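Local coordinates for protein putative polyketide cyclase SMa1630 (Sinorhizobium meliloti 1021, PDB 4U13) that is of unproven function but is probably a polyketide cyclase-like protein with a SnoaL-like fold of the NTF2 superfamily, at residues 9-13 and 25-29; 13-17 and 61-65. One frame throughout, in Å; residues are numbered along the deposited sequence.

Contact 1: residues 9-13 and 25-29; sequences IVNMY and LSETF
The ring of Tyr13 has Thr28 CG2 at its edge, near the ring plane, while Leu25 CD2 and Phe29 CZ approach it obliquely. The CD1-CE1 side of the ring does the touching, with CE1 lying 3.8 Å from Leu25 CD2 and 3.9 Å from Phe29 CZ. The two aromatic side chains meet at a slant, whereas Leu25 lies alongside Tyr13, the two running in the same sense. In Tyr13, CG lies anti to its own nitrogen (chi1 178°), and this carries the ring toward Leu25 and Phe29. Beyond these segments Phe96 joins Tyr13 edge-to-face, and Trp51 of helix 44-59 also touches it. Trimming Tyr13 to an alanine would remove the whole ring and is likely to open a gap beside Leu25 CD2 and Phe29 CZ, and leave Phe96 without its edge-to-face partner.

Thr28 is the centre of the second half of the contact. Its OG1 meets Met12, present as selenomethionine, at 3.6 Å from CG, with SE equally near. The extended Met12 chain bends only at chi3 (-56°), and Met12 and Thr28 pass each other head to tail. Ile9 CD1 comes within 4.0 Å of the Thr28 carbonyl O. No hydrogen bond spans the two segments. Thr28 OG1 instead makes a weak one to Ala24 O, and its backbone bonds to Ile103 of strand 102-108. A helix packed through side chains on the segment 25-29 that leads from a second short helix into the sheet is characteristic of the NTF2-like alpha+beta fold.

Contact 2: residues 13-17 and 61-65; sequences YFDAD and YVAEP
Apolar contacts hold Phe14, midway along helix 8-19, to the strand. Pro65 CG sits 3.7 Å from the centroid of the Phe14 ring and only 12° off its normal, a CH-pi contact over one face. Tyr13 CD2 lies over the centre of the opposite face, so the ring is sandwiched between its own helix neighbour and the proline. Ala63 CB adds a looser apolar contact, 4.2 Å from Phe14 CE1.

Polar contacts gather one turn on, at Asp17. Its CG is trans to the backbone nitrogen (chi1 -173°), which carries the carboxylate out to the strand. The main partner of Asp17 OD1 is Trp52 NE1 of helix 44-59; Tyr61 OH adds a weak hydrogen bond to OD1 at 2.7 Å, the carboxylate and ring planes standing 47° apart.

Water-mediated contact completes the set. One water accepts from Ala63 N at 2.9 Å and donates weakly to Asp17 OD2 at 3.1 Å.

Both carboxylate oxygens of Asp17 are therefore engaged by different donors, which would restrain its rotation; Trp52 NE1, Tyr61 OH and the water together satisfy the buried carboxylate and so pay for its burial beside the Phe14 packing.

Contacts 1 and 2 begin on successive turns of helix 8-19 and share Tyr13. Their centres lie about 10 Å apart, and they touch where Ala16 CB meets Leu25 N at 3.8 Å. Along the chain contact 1 closes first, onto residues 25-29, which follow from helix 22-26, whereas contact 2 waits until helix 44-59 has been passed and reaches strand 62-71, an outermost strand of the sheet within the chain. Trp52 of helix 44-59 borders both, touching Leu25 in one and Tyr61 in the other. One helix thus ties a nearby turn and a distant sheet edge together inside a single SnoaL-like domain, and Cys19 at its end forms an interchain disulfide.

Contact 1: residues 9-13 and 25-29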
ATOM      1  N   ILE A   9     -13.916  -3.050   2.151  1.00 60.42           N
ATOM      2  CA  ILE A   9     -14.030  -2.999   0.725  1.00 60.92           C
ATOM      3  C   ILE A   9     -13.306  -1.782   0.096  1.00 59.55           C
ATOM      4  O   ILE A   9     -12.749  -1.886  -0.988  1.00 58.59           O
ATOM      5  CB  ILE A   9     -15.498  -3.079   0.280  1.00 60.82           C
ATOM      6  CG1 ILE A   9     -15.586  -3.386  -1.220  1.00 61.59           C
ATOM      7  CG2 ILE A   9     -16.219  -1.790   0.594  1.00 63.13           C
ATOM      8  CD1 ILE A   9     -15.053  -4.759  -1.580  1.00 62.78           C
ATOM      9  N   VAL A  10     -13.328  -0.633   0.771  1.00 61.20           N
ATOM     10  CA  VAL A  10     -12.626   0.543   0.322  1.00 56.16           C
ATOM     11  C   VAL A  10     -11.131   0.244   0.390  1.00 56.02           C
ATOM     12  O   VAL A  10     -10.334   0.590  -0.494  1.00 55.24           O
ATOM     13  CB  VAL A  10     -12.968   1.731   1.203  1.00 59.15           C
ATOM     14  CG1 VAL A  10     -12.036   2.892   0.916  1.00 58.88           C
ATOM     15  CG2 VAL A  10     -14.414   2.136   0.975  1.00 61.32           C
ATOM     16  N   ASN A  11     -10.730  -0.404   1.446  1.00 56.60           N
ATOM     17  CA  ASN A  11      -9.333  -0.793   1.566  1.00 61.47           C
ATOM     18  C   ASN A  11      -8.825  -1.735   0.453  1.00 59.27           C
ATOM     19  O   ASN A  11      -7.658  -1.668   0.023  1.00 55.03           O
ATOM     20  CB  ASN A  11      -9.175  -1.469   2.882  1.00 69.67           C
ATOM     21  CG  ASN A  11      -7.868  -1.184   3.490  1.00 80.45           C
ATOM     22  OD1 ASN A  11      -7.767  -0.263   4.304  1.00 87.28           O
ATOM     23  ND2 ASN A  11      -6.841  -1.957   3.104  1.00 83.59           N
HETATM   24  N   MSE A  12      -9.712  -2.612   0.001  1.00 56.28           N
HETATM   25  CA  MSE A  12      -9.419  -3.508  -1.103  1.00 60.43           C
HETATM   26  C   MSE A  12      -9.229  -2.741  -2.401  1.00 55.95           C
HETATM   27  O   MSE A  12      -8.334  -3.059  -3.168  1.00 55.34           O
HETATM   28  CB  MSE A  12     -10.576  -4.496  -1.189  1.00 68.49           C
HETATM   29  CG  MSE A  12     -10.318  -5.657  -2.165  1.00 88.41           C
HETATM   30 SE   MSE A  12     -11.922  -6.879  -2.310  1.00120.06          SE
HETATM   31  CE  MSE A  12     -12.074  -7.313  -0.359  1.00 98.88           C
ATOM     32  N   TYR A  13     -10.072  -1.737  -2.648  1.00 47.41           N
ATOM     33  CA  TYR A  13      -9.890  -0.840  -3.761  1.00 46.28           C
ATOM     34  C   TYR A  13      -8.472  -0.266  -3.818  1.00 46.00           C
ATOM     35  O   TYR A  13      -7.772  -0.439  -4.814  1.00 47.27           O
ATOM     36  CB  TYR A  13     -10.936   0.283  -3.758  1.00 47.26           C
ATOM     37  CG  TYR A  13     -10.696   1.214  -4.898  1.00 45.91           C
ATOM     38  CD1 TYR A  13     -11.205   0.947  -6.152  1.00 47.05           C
ATOM     39  CD2 TYR A  13      -9.833   2.272  -4.753  1.00 50.03           C
ATOM     40  CE1 TYR A  13     -10.907   1.756  -7.224  1.00 47.12           C
ATOM     41  CE2 TYR A  13      -9.500   3.092  -5.816  1.00 47.15           C
ATOM     42  CZ  TYR A  13     -10.045   2.826  -7.046  1.00 48.77           C
ATOM     43  OH  TYR A  13      -9.726   3.655  -8.121  1.00 55.01           O
ATOM     44  N   LEU A  25      -9.252  -5.802  -8.228  1.00 57.00           N
ATOM     45  CA  LEU A  25      -9.993  -4.595  -8.618  1.00 57.45           C
ATOM     46  C   LEU A  25     -11.353  -4.916  -9.259  1.00 58.73           C
ATOM     47  O   LEU A  25     -12.335  -4.314  -8.921  1.00 60.35           O
ATOM     48  CB  LEU A  25      -9.153  -3.785  -9.586  1.00 57.33           C
ATOM     49  CG  LEU A  25      -9.419  -2.297  -9.838  1.00 62.08           C
ATOM     50  CD1 LEU A  25     -10.612  -2.051 -10.765  1.00 66.43           C
ATOM     51  CD2 LEU A  25      -9.530  -1.481  -8.565  1.00 59.40           C
ATOM     52  N   SER A  26     -11.403  -5.852 -10.190  1.00 61.37           N
ATOM     53  CA  SER A  26     -12.654  -6.201 -10.851  1.00 65.93           C
ATOM     54  C   SER A  26     -13.692  -6.738  -9.853  1.00 68.36           C
ATOM     55  O   SER A  26     -14.861  -6.395  -9.941  1.00 72.52           O
ATOM     56  CB  SER A  26     -12.400  -7.228 -11.956  1.00 69.15           C
ATOM     57  OG  SER A  26     -12.151  -8.514 -11.406  1.00 73.44           O
ATOM     58  N   GLU A  27     -13.245  -7.533  -8.889  1.00 68.19           N
ATOM     59  CA  GLU A  27     -14.132  -8.160  -7.888  1.00 71.89           C
ATOM     60  C   GLU A  27     -14.574  -7.143  -6.781  1.00 68.47           C
ATOM     61  O   GLU A  27     -15.360  -7.461  -5.902  1.00 66.87           O
ATOM     62  CB  GLU A  27     -13.508  -9.515  -7.346  1.00 81.26           C
ATOM     63  CG  GLU A  27     -12.217  -9.461  -6.488  1.00 88.07           C
ATOM     64  CD  GLU A  27     -11.307 -10.726  -6.560  1.00 99.57           C
ATOM     65  OE1 GLU A  27     -11.051 -11.230  -7.683  1.00103.60           O
ATOM     66  OE2 GLU A  27     -10.791 -11.196  -5.499  1.00101.00           O
ATOM     67  N   THR A  28     -14.110  -5.898  -6.870  1.00 62.45           N
ATOM     68  CA  THR A  28     -14.394  -4.874  -5.876  1.00 61.16           C
ATOM     69  C   THR A  28     -15.721  -4.142  -6.114  1.00 62.55           C
ATOM     70  O   THR A  28     -16.371  -3.697  -5.168  1.00 67.32           O
ATOM     71  CB  THR A  28     -13.195  -3.910  -5.835  1.00 60.70           C
ATOM     72  OG1 THR A  28     -12.258  -4.382  -4.878  1.00 60.43           O
ATOM     73  CG2 THR A  28     -13.553  -2.565  -5.457  1.00 61.22           C
ATOM     74  N   PHE A  29     -16.133  -4.032  -7.373  1.00 62.15           N
ATOM     75  CA  PHE A  29     -17.334  -3.312  -7.794  1.00 61.32           C
ATOM     76  C   PHE A  29     -18.528  -4.185  -8.088  1.00 68.64           C
ATOM     77  O   PHE A  29     -18.383  -5.287  -8.557  1.00 70.88           O
ATOM     78  CB  PHE A  29     -17.038  -2.594  -9.071  1.00 60.68           C
ATOM     79  CG  PHE A  29     -16.096  -1.469  -8.914  1.00 60.87           C
ATOM     80  CD1 PHE A  29     -16.581  -0.194  -8.585  1.00 61.01           C
ATOM     81  CD2 PHE A  29     -14.734  -1.649  -9.119  1.00 59.28           C
ATOM     82  CE1 PHE A  29     -15.725   0.886  -8.471  1.00 62.31           C
ATOM     83  CE2 PHE A  29     -13.866  -0.569  -8.994  1.00 59.74           C
ATOM     84  CZ  PHE A  29     -14.361   0.698  -8.659  1.00 59.41           C
TER

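Contact 2: residues 13-17 and 61-65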
ATOM      1  N   TYR A  13     -10.072  -1.737  -2.648  1.00 47.41           N
ATOM      2  CA  TYR A  13      -9.890  -0.840  -3.761  1.00 46.28           C
ATOM      3  C   TYR A  13      -8.472  -0.266  -3.818  1.00 46.00           C
ATOM      4  O   TYR A  13      -7.772  -0.439  -4.814  1.00 47.27           O
ATOM      5  CB  TYR A  13     -10.936   0.283  -3.758  1.00 47.26           C
ATOM      6  CG  TYR A  13     -10.696   1.214  -4.898  1.00 45.91           C
ATOM      7  CD1 TYR A  13     -11.205   0.947  -6.152  1.00 47.05           C
ATOM      8  CD2 TYR A  13      -9.833   2.272  -4.753  1.00 50.03           C
ATOM      9  CE1 TYR A  13     -10.907   1.756  -7.224  1.00 47.12           C
ATOM     10  CE2 TYR A  13      -9.500   3.092  -5.816  1.00 47.15           C
ATOM     11  CZ  TYR A  13     -10.045   2.826  -7.046  1.00 48.77           C
ATOM     12  OH  TYR A  13      -9.726   3.655  -8.121  1.00 55.01           O
ATOM     13  N   PHE A  14      -8.009   0.351  -2.742  1.00 47.99           N
ATOM     14  CA  PHE A  14      -6.711   1.026  -2.763  1.00 45.63           C
ATOM     15  C   PHE A  14      -5.546   0.076  -2.800  1.00 47.15           C
ATOM     16  O   PHE A  14      -4.518   0.402  -3.384  1.00 46.18           O
ATOM     17  CB  PHE A  14      -6.562   1.948  -1.559  1.00 46.06           C
ATOM     18  CG  PHE A  14      -7.360   3.211  -1.704  1.00 45.46           C
ATOM     19  CD1 PHE A  14      -6.979   4.151  -2.612  1.00 45.10           C
ATOM     20  CD2 PHE A  14      -8.519   3.410  -0.993  1.00 46.13           C
ATOM     21  CE1 PHE A  14      -7.708   5.313  -2.767  1.00 45.44           C
ATOM     22  CE2 PHE A  14      -9.237   4.554  -1.122  1.00 45.54           C
ATOM     23  CZ  PHE A  14      -8.847   5.503  -2.056  1.00 45.36           C
ATOM     24  N   ASP A  15      -5.695  -1.112  -2.223  1.00 49.66           N
ATOM     25  CA  ASP A  15      -4.603  -2.146  -2.245  1.00 52.36           C
ATOM     26  C   ASP A  15      -4.391  -2.668  -3.660  1.00 51.01           C
ATOM     27  O   ASP A  15      -3.236  -2.875  -4.151  1.00 49.36           O
ATOM     28  CB  ASP A  15      -4.943  -3.350  -1.367  1.00 60.15           C
ATOM     29  CG  ASP A  15      -4.784  -3.067   0.158  1.00 65.13           C
ATOM     30  OD1 ASP A  15      -3.889  -2.290   0.551  1.00 68.55           O
ATOM     31  OD2 ASP A  15      -5.537  -3.652   0.980  1.00 77.73           O
ATOM     32  N   ALA A  16      -5.519  -2.829  -4.318  1.00 47.62           N
ATOM     33  CA  ALA A  16      -5.533  -3.318  -5.685  1.00 49.48           C
ATOM     34  C   ALA A  16      -5.099  -2.273  -6.695  1.00 49.29           C
ATOM     35  O   ALA A  16      -4.339  -2.581  -7.601  1.00 49.70           O
ATOM     36  CB  ALA A  16      -6.934  -3.801  -6.031  1.00 49.99           C
ATOM     37  N   ASP A  17      -5.605  -1.054  -6.531  1.00 48.98           N
ATOM     38  CA  ASP A  17      -5.146   0.073  -7.294  1.00 49.65           C
ATOM     39  C   ASP A  17      -3.627   0.160  -7.163  1.00 49.91           C
ATOM     40  O   ASP A  17      -2.881   0.183  -8.102  1.00 48.32           O
ATOM     41  CB  ASP A  17      -5.807   1.340  -6.750  1.00 53.04           C
ATOM     42  CG  ASP A  17      -5.533   2.571  -7.590  1.00 56.18           C
ATOM     43  OD1 ASP A  17      -5.273   2.420  -8.790  1.00 58.20           O
ATOM     44  OD2 ASP A  17      -5.633   3.711  -7.066  1.00 56.43           O
ATOM     45  N   TYR A  61       0.189   6.608 -11.725  1.00 59.44           N
ATOM     46  CA  TYR A  61      -0.053   7.341 -10.476  1.00 59.24           C
ATOM     47  C   TYR A  61      -0.006   6.443  -9.251  1.00 60.72           C
ATOM     48  O   TYR A  61      -0.240   5.265  -9.342  1.00 61.39           O
ATOM     49  CB  TYR A  61      -1.438   8.002 -10.494  1.00 57.94           C
ATOM     50  CG  TYR A  61      -2.581   6.984 -10.581  1.00 57.25           C
ATOM     51  CD1 TYR A  61      -3.050   6.539 -11.811  1.00 55.55           C
ATOM     52  CD2 TYR A  61      -3.158   6.462  -9.433  1.00 58.69           C
ATOM     53  CE1 TYR A  61      -4.051   5.609 -11.894  1.00 58.78           C
ATOM     54  CE2 TYR A  61      -4.207   5.544  -9.503  1.00 60.06           C
ATOM     55  CZ  TYR A  61      -4.649   5.089 -10.742  1.00 60.86           C
ATOM     56  OH  TYR A  61      -5.703   4.159 -10.855  1.00 59.44           O
ATOM     57  N   VAL A  62       0.203   7.074  -8.108  1.00 57.79           N
ATOM     58  CA  VAL A  62      -0.007   6.508  -6.808  1.00 57.20           C
ATOM     59  C   VAL A  62      -1.145   7.338  -6.095  1.00 57.49           C
ATOM     60  O   VAL A  62      -1.034   8.544  -5.978  1.00 59.68           O
ATOM     61  CB  VAL A  62       1.363   6.571  -6.058  1.00 61.51           C
ATOM     62  CG1 VAL A  62       1.242   6.469  -4.532  1.00 62.80           C
ATOM     63  CG2 VAL A  62       2.330   5.501  -6.576  1.00 63.24           C
ATOM     64  N   ALA A  63      -2.227   6.686  -5.641  1.00 58.19           N
ATOM     65  CA  ALA A  63      -3.239   7.255  -4.749  1.00 54.77           C
ATOM     66  C   ALA A  63      -3.020   6.785  -3.330  1.00 58.27           C
ATOM     67  O   ALA A  63      -3.090   5.616  -3.050  1.00 59.38           O
ATOM     68  CB  ALA A  63      -4.631   6.861  -5.181  1.00 55.55           C
ATOM     69  N   GLU A  64      -2.777   7.705  -2.405  1.00 57.39           N
ATOM     70  CA  GLU A  64      -2.445   7.346  -1.044  1.00 57.35           C
ATOM     71  C   GLU A  64      -3.532   7.907  -0.105  1.00 55.56           C
ATOM     72  O   GLU A  64      -3.591   9.108   0.070  1.00 56.63           O
ATOM     73  CB  GLU A  64      -1.057   7.910  -0.727  1.00 60.00           C
ATOM     74  CG  GLU A  64      -0.728   7.997   0.757  1.00 65.10           C
ATOM     75  CD  GLU A  64       0.597   8.696   1.043  1.00 75.82           C
ATOM     76  OE1 GLU A  64       1.074   9.553   0.230  1.00 86.37           O
ATOM     77  OE2 GLU A  64       1.138   8.416   2.137  1.00 80.87           O
ATOM     78  N   PRO A  65      -4.402   7.051   0.477  1.00 52.51           N
ATOM     79  CA  PRO A  65      -5.396   7.594   1.397  1.00 51.98           C
ATOM     80  C   PRO A  65      -4.753   8.338   2.584  1.00 54.76           C
ATOM     81  O   PRO A  65      -3.758   7.867   3.138  1.00 53.31           O
ATOM     82  CB  PRO A  65      -6.137   6.369   1.889  1.00 51.97           C
ATOM     83  CG  PRO A  65      -5.802   5.287   0.915  1.00 51.26           C
ATOM     84  CD  PRO A  65      -4.458   5.583   0.401  1.00 49.81           C
TER
HETATM   85  O   HOH W   1      -2.759   3.816  -5.952  1.00 59.95           O